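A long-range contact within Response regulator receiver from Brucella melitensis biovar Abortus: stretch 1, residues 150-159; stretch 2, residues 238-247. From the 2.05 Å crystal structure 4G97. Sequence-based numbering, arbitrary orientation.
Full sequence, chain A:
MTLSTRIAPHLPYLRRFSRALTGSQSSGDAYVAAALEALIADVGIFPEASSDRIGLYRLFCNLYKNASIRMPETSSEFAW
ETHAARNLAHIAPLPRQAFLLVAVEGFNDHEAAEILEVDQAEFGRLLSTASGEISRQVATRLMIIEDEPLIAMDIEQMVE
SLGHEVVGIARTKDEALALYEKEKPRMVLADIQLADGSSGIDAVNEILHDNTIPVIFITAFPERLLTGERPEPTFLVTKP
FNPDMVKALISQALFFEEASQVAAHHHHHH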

ATOM      1  N   LEU A 150     -19.018   6.224   9.777  1.00 39.90           N
ATOM      2  CA  LEU A 150     -17.878   6.926  10.362  1.00 39.10           C
ATOM      3  C   LEU A 150     -16.567   6.639   9.622  1.00 40.25           C
ATOM      4  O   LEU A 150     -15.768   7.555   9.450  1.00 39.17           O
ATOM      5  CB  LEU A 150     -17.781   6.667  11.881  1.00 39.12           C
ATOM      6  CG  LEU A 150     -16.667   7.356  12.664  1.00 43.24           C
ATOM      7  CD1 LEU A 150     -16.843   8.862  12.667  1.00 43.60           C
ATOM      8  CD2 LEU A 150     -16.643   6.854  14.102  1.00 46.12           C
ATOM      9  N   ILE A 151     -16.360   5.389   9.157  1.00 35.90           N
ATOM     10  CA  ILE A 151     -15.157   5.037   8.379  1.00 35.31           C
ATOM     11  C   ILE A 151     -15.228   5.782   7.025  1.00 37.92           C
ATOM     12  O   ILE A 151     -14.256   6.427   6.653  1.00 36.32           O
ATOM     13  CB  ILE A 151     -14.969   3.498   8.206  1.00 37.92           C
ATOM     14  CG1 ILE A 151     -14.866   2.805   9.589  1.00 39.10           C
ATOM     15  CG2 ILE A 151     -13.708   3.189   7.343  1.00 36.22           C
ATOM     16  CD1 ILE A 151     -15.048   1.236   9.589  1.00 52.03           C
ATOM     17  N   ALA A 152     -16.400   5.737   6.344  1.00 35.85           N
ATOM     18  CA  ALA A 152     -16.661   6.401   5.047  1.00 35.51           C
ATOM     19  C   ALA A 152     -16.353   7.911   5.118  1.00 39.99           C
ATOM     20  O   ALA A 152     -15.662   8.427   4.237  1.00 38.84           O
ATOM     21  CB  ALA A 152     -18.107   6.170   4.623  1.00 35.78           C
ATOM     22  N   MET A 153     -16.787   8.588   6.215  1.00 36.79           N
ATOM     23  CA  MET A 153     -16.537  10.021   6.420  1.00 37.04           C
ATOM     24  C   MET A 153     -15.094  10.320   6.730  1.00 39.49           C
ATOM     25  O   MET A 153     -14.593  11.349   6.284  1.00 39.01           O
ATOM     26  CB  MET A 153     -17.453  10.633   7.502  1.00 40.05           C
ATOM     27  CG  MET A 153     -18.924  10.638   7.147  1.00 45.24           C
ATOM     28  SD  MET A 153     -19.299  11.317   5.505  1.00 51.42           S
ATOM     29  CE  MET A 153     -20.664  10.266   5.045  1.00 48.36           C
ATOM     30  N   ASP A 154     -14.405   9.438   7.493  1.00 36.10           N
ATOM     31  CA  ASP A 154     -12.997   9.678   7.819  1.00 36.13           C
ATOM     32  C   ASP A 154     -12.090   9.591   6.592  1.00 39.75           C
ATOM     33  O   ASP A 154     -11.148  10.384   6.476  1.00 41.62           O
ATOM     34  CB  ASP A 154     -12.508   8.784   8.976  1.00 39.26           C
ATOM     35  CG  ASP A 154     -13.123   9.099  10.351  1.00 52.74           C
ATOM     36  OD1 ASP A 154     -13.723  10.210  10.513  1.00 52.53           O
ATOM     37  OD2 ASP A 154     -13.007   8.241  11.266  1.00 57.15           O
ATOM     38  N   ILE A 155     -12.375   8.642   5.678  1.00 34.57           N
ATOM     39  CA  ILE A 155     -11.645   8.497   4.412  1.00 33.84           C
ATOM     40  C   ILE A 155     -11.927   9.772   3.581  1.00 33.92           C
ATOM     41  O   ILE A 155     -10.989  10.394   3.090  1.00 32.93           O
ATOM     42  CB  ILE A 155     -12.081   7.219   3.622  1.00 37.37           C
ATOM     43  CG1 ILE A 155     -11.797   5.926   4.404  1.00 37.55           C
ATOM     44  CG2 ILE A 155     -11.389   7.173   2.249  1.00 37.10           C
ATOM     45  CD1 ILE A 155     -12.676   4.797   3.989  1.00 41.64           C
ATOM     46  N   GLU A 156     -13.219  10.152   3.455  1.00 30.81           N
ATOM     47  CA  GLU A 156     -13.674  11.346   2.708  1.00 30.55           C
ATOM     48  C   GLU A 156     -12.971  12.608   3.148  1.00 35.24           C
ATOM     49  O   GLU A 156     -12.404  13.312   2.312  1.00 35.42           O
ATOM     50  CB  GLU A 156     -15.204  11.502   2.748  1.00 31.64           C
ATOM     51  CG  GLU A 156     -15.689  12.747   2.001  1.00 37.76           C
ATOM     52  CD  GLU A 156     -17.179  12.930   1.798  1.00 45.66           C
ATOM     53  OE1 GLU A 156     -17.909  11.918   1.713  1.00 49.19           O
ATOM     54  OE2 GLU A 156     -17.607  14.093   1.628  1.00 43.28           O
ATOM     55  N   GLN A 157     -12.931  12.852   4.464  1.00 33.23           N
ATOM     56  CA  GLN A 157     -12.263  14.005   5.060  1.00 32.65           C
ATOM     57  C   GLN A 157     -10.767  14.031   4.725  1.00 36.07           C
ATOM     58  O   GLN A 157     -10.258  15.092   4.370  1.00 33.32           O
ATOM     59  CB  GLN A 157     -12.485  14.026   6.581  1.00 33.20           C
ATOM     60  N   MET A 158     -10.066  12.876   4.820  1.00 36.41           N
ATOM     61  CA  MET A 158      -8.622  12.800   4.508  1.00 38.53           C
ATOM     62  C   MET A 158      -8.344  13.070   3.021  1.00 37.07           C
ATOM     63  O   MET A 158      -7.433  13.813   2.682  1.00 37.99           O
ATOM     64  CB  MET A 158      -8.022  11.433   4.910  1.00 43.17           C
ATOM     65  CG  MET A 158      -6.543  11.240   4.451  1.00 50.50           C
ATOM     66  SD  MET A 158      -5.324  12.207   5.413  1.00 58.61           S
ATOM     67  CE  MET A 158      -4.552  13.044   4.216  1.00 54.58           C
ATOM     68  N   VAL A 159      -9.117  12.442   2.161  1.00 30.65           N
ATOM     69  CA  VAL A 159      -9.042  12.555   0.698  1.00 31.04           C
ATOM     70  C   VAL A 159      -9.239  14.030   0.250  1.00 35.03           C
ATOM     71  O   VAL A 159      -8.441  14.549  -0.546  1.00 34.75           O
ATOM     72  CB  VAL A 159     -10.088  11.546   0.152  1.00 34.44           C
ATOM     73  CG1 VAL A 159     -10.727  11.977  -1.140  1.00 34.20           C
ATOM     74  CG2 VAL A 159      -9.474  10.154   0.044  1.00 34.30           C
ATOM     75  N   THR A 238      -5.222  -0.715   6.518  1.00 30.09           N
ATOM     76  CA  THR A 238      -5.794  -1.434   7.659  1.00 29.85           C
ATOM     77  C   THR A 238      -6.896  -0.550   8.280  1.00 34.05           C
ATOM     78  O   THR A 238      -6.716   0.662   8.390  1.00 32.66           O
ATOM     79  CB  THR A 238      -4.701  -1.786   8.671  1.00 37.37           C
ATOM     80  OG1 THR A 238      -3.800  -2.718   8.066  1.00 40.29           O
ATOM     81  CG2 THR A 238      -5.258  -2.395   9.971  1.00 32.09           C
ATOM     82  N   LYS A 239      -8.044  -1.134   8.621  1.00 31.88           N
ATOM     83  CA  LYS A 239      -9.057  -0.372   9.336  1.00 32.62           C
ATOM     84  C   LYS A 239      -9.091  -0.859  10.800  1.00 38.01           C
ATOM     85  O   LYS A 239      -9.055  -2.067  11.016  1.00 38.26           O
ATOM     86  CB  LYS A 239     -10.424  -0.293   8.643  1.00 34.88           C
ATOM     87  CG  LYS A 239     -11.200  -1.574   8.550  1.00 45.77           C
ATOM     88  CD  LYS A 239     -12.627  -1.306   8.144  1.00 42.45           C
ATOM     89  CE  LYS A 239     -13.346  -2.620   8.038  1.00 48.82           C
ATOM     90  NZ  LYS A 239     -14.786  -2.427   7.764  1.00 55.18           N
ATOM     91  N   PRO A 240      -9.038   0.037  11.818  1.00 34.99           N
ATOM     92  CA  PRO A 240      -8.968   1.508  11.724  1.00 34.53           C
ATOM     93  C   PRO A 240      -7.569   1.891  11.250  1.00 37.09           C
ATOM     94  O   PRO A 240      -6.638   1.097  11.407  1.00 36.72           O
ATOM     95  CB  PRO A 240      -9.253   1.957  13.167  1.00 35.88           C
ATOM     96  CG  PRO A 240      -8.681   0.860  14.004  1.00 40.02           C
ATOM     97  CD  PRO A 240      -8.998  -0.410  13.231  1.00 36.11           C
ATOM     98  N   PHE A 241      -7.417   3.064  10.637  1.00 33.13           N
ATOM     99  CA  PHE A 241      -6.121   3.473  10.086  1.00 32.96           C
ATOM    100  C   PHE A 241      -5.659   4.753  10.638  1.00 36.46           C
ATOM    101  O   PHE A 241      -6.471   5.593  11.024  1.00 34.93           O
ATOM    102  CB  PHE A 241      -6.214   3.665   8.535  1.00 34.79           C
ATOM    103  CG  PHE A 241      -7.469   4.401   8.088  1.00 36.23           C
ATOM    104  CD1 PHE A 241      -8.596   3.700   7.679  1.00 39.75           C
ATOM    105  CD2 PHE A 241      -7.534   5.788   8.124  1.00 38.76           C
ATOM    106  CE1 PHE A 241      -9.765   4.376   7.319  1.00 41.26           C
ATOM    107  CE2 PHE A 241      -8.698   6.462   7.753  1.00 41.74           C
ATOM    108  CZ  PHE A 241      -9.813   5.752   7.379  1.00 40.16           C
ATOM    109  N   ASN A 242      -4.341   4.941  10.588  1.00 34.47           N
ATOM    110  CA  ASN A 242      -3.712   6.208  10.799  1.00 35.09           C
ATOM    111  C   ASN A 242      -4.050   6.942   9.457  1.00 39.38           C
ATOM    112  O   ASN A 242      -3.740   6.389   8.391  1.00 37.84           O
ATOM    113  CB  ASN A 242      -2.183   6.031  10.917  1.00 35.09           C
ATOM    114  CG  ASN A 242      -1.418   7.343  11.083  1.00 55.44           C
ATOM    115  OD1 ASN A 242      -1.861   8.422  10.672  1.00 46.47           O
ATOM    116  ND2 ASN A 242      -0.219   7.284  11.650  1.00 50.44           N
ATOM    117  N   PRO A 243      -4.658   8.159   9.463  1.00 35.62           N
ATOM    118  CA  PRO A 243      -4.917   8.851   8.177  1.00 34.44           C
ATOM    119  C   PRO A 243      -3.678   9.003   7.272  1.00 34.38           C
ATOM    120  O   PRO A 243      -3.841   9.053   6.058  1.00 32.97           O
ATOM    121  CB  PRO A 243      -5.501  10.208   8.601  1.00 36.96           C
ATOM    122  CG  PRO A 243      -5.138  10.353  10.068  1.00 41.11           C
ATOM    123  CD  PRO A 243      -5.116   8.968  10.612  1.00 36.55           C
ATOM    124  N   ASP A 244      -2.449   9.025   7.850  1.00 29.42           N
ATOM    125  CA  ASP A 244      -1.179   9.064   7.116  1.00 29.26           C
ATOM    126  C   ASP A 244      -0.939   7.790   6.279  1.00 32.88           C
ATOM    127  O   ASP A 244      -0.256   7.864   5.250  1.00 33.67           O
ATOM    128  CB  ASP A 244       0.010   9.291   8.068  1.00 31.22           C
ATOM    129  CG  ASP A 244       0.217  10.743   8.458  1.00 45.79           C
ATOM    130  OD1 ASP A 244      -0.655  11.581   8.125  1.00 44.64           O
ATOM    131  OD2 ASP A 244       1.263  11.049   9.064  1.00 57.74           O
ATOM    132  N   MET A 245      -1.491   6.637   6.716  1.00 28.79           N
ATOM    133  CA  MET A 245      -1.400   5.373   5.981  1.00 28.36           C
ATOM    134  C   MET A 245      -2.177   5.519   4.661  1.00 30.57           C
ATOM    135  O   MET A 245      -1.672   5.137   3.610  1.00 28.17           O
ATOM    136  CB  MET A 245      -1.919   4.186   6.823  1.00 30.24           C
ATOM    137  CG  MET A 245      -1.910   2.872   6.061  1.00 33.63           C
ATOM    138  SD  MET A 245      -2.701   1.515   6.950  1.00 37.65           S
ATOM    139  CE  MET A 245      -1.424   1.120   8.115  1.00 35.75           C
ATOM    140  N   VAL A 246      -3.377   6.109   4.731  1.00 28.33           N
ATOM    141  CA  VAL A 246      -4.270   6.391   3.592  1.00 28.84           C
ATOM    142  C   VAL A 246      -3.593   7.382   2.634  1.00 31.92           C
ATOM    143  O   VAL A 246      -3.496   7.119   1.435  1.00 31.50           O
ATOM    144  CB  VAL A 246      -5.646   6.905   4.080  1.00 33.23           C
ATOM    145  CG1 VAL A 246      -6.493   7.396   2.912  1.00 33.39           C
ATOM    146  CG2 VAL A 246      -6.387   5.813   4.853  1.00 33.06           C
ATOM    147  N   LYS A 247      -3.103   8.490   3.176  1.00 27.97           N
ATOM    148  CA  LYS A 247      -2.383   9.525   2.440  1.00 28.52           C
ATOM    149  C   LYS A 247      -1.217   8.914   1.626  1.00 32.52           C
ATOM    150  O   LYS A 247      -1.083   9.189   0.424  1.00 31.39           O
ATOM    151  CB  LYS A 247      -1.872  10.559   3.451  1.00 30.60           C
ATOM    152  CG  LYS A 247      -0.996  11.657   2.870  1.00 41.97           C
ATOM    153  CD  LYS A 247      -0.806  12.799   3.861  1.00 48.57           C
ATOM    154  CE  LYS A 247       0.447  12.691   4.692  1.00 54.59           C
ATOM    155  NZ  LYS A 247       0.522  13.773   5.713  1.00 63.29           N
TER

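The contact is a small apolar packing of one face of a helix against a loop and the first turn of a second helix, with no hydrogen bond or salt bridge passing between the two stretches. Stretch 1 is helical throughout, held by i to i+4 backbone bonds such as Ile 155 N to Ile 151 O (3.1 Å) and Met 158 N to Asp 154 O (3.2 Å). Stretch 2 runs through a cis peptide bond before Pro 240 and enters a helix at Pro 243. The two helix axes come no closer than 10.1 Å and their N-to-C directions differ by 58°, so side chains rather than backbones fill the space between them; 408 Å² of surface is buried, both sides summed. Ile 151, Ile 155 and Met 158, spaced four and three residues apart, fall along the same side of the helix and supply most of its contact surface.

At the loop end, Ile 151 CD1 lies 3.8 Å from Lys 239 CD. This is a contact of methyl with methylene: the aliphatic part of the lysine packs here, while its NZ is hydrogen-bonded elsewhere in the structure. Phe 241 comes next. Its CA-to-CB bond points sideways, but the ring, with chi1 at 43° (p), reaches the helix. Ile 151 CG2 meets the ring edge, 4.1 Å from Phe 241 CE1, and Ile 155 CG1 approaches obliquely, 3.6 Å from Phe 241 CZ. Asp 154 adds only a looser touch, its CB 4.4 Å from Phe 241 CZ; its carboxylate makes no polar bond across the contact.

Met 158 has the largest covered area of any residue here, 97 Å², and its flexible thioether spans the start of the second helix. Its SD sits 3.8 Å from Pro 243 CB and 3.5 Å from Pro 243 O, an oxygen already accepting from Lys 247 N at 3.0 Å. Met 158 CG packs 4.1 Å from Val 246 CG1, and Met 158 CE rests 3.7 Å from Lys 247 CB.

Bonds within stretch 2 accompany the contact. Asn 242 caps the helix, its OD1 accepting from Asp 244 N at 2.9 Å. Lys 247 turns its charged end away from stretch 1, and its NZ forms a salt bridge with Asp 244 OD1 at 3.5 Å, a weak hydrogen bond; the aliphatic base of the lysine lies beside the methionine methyl.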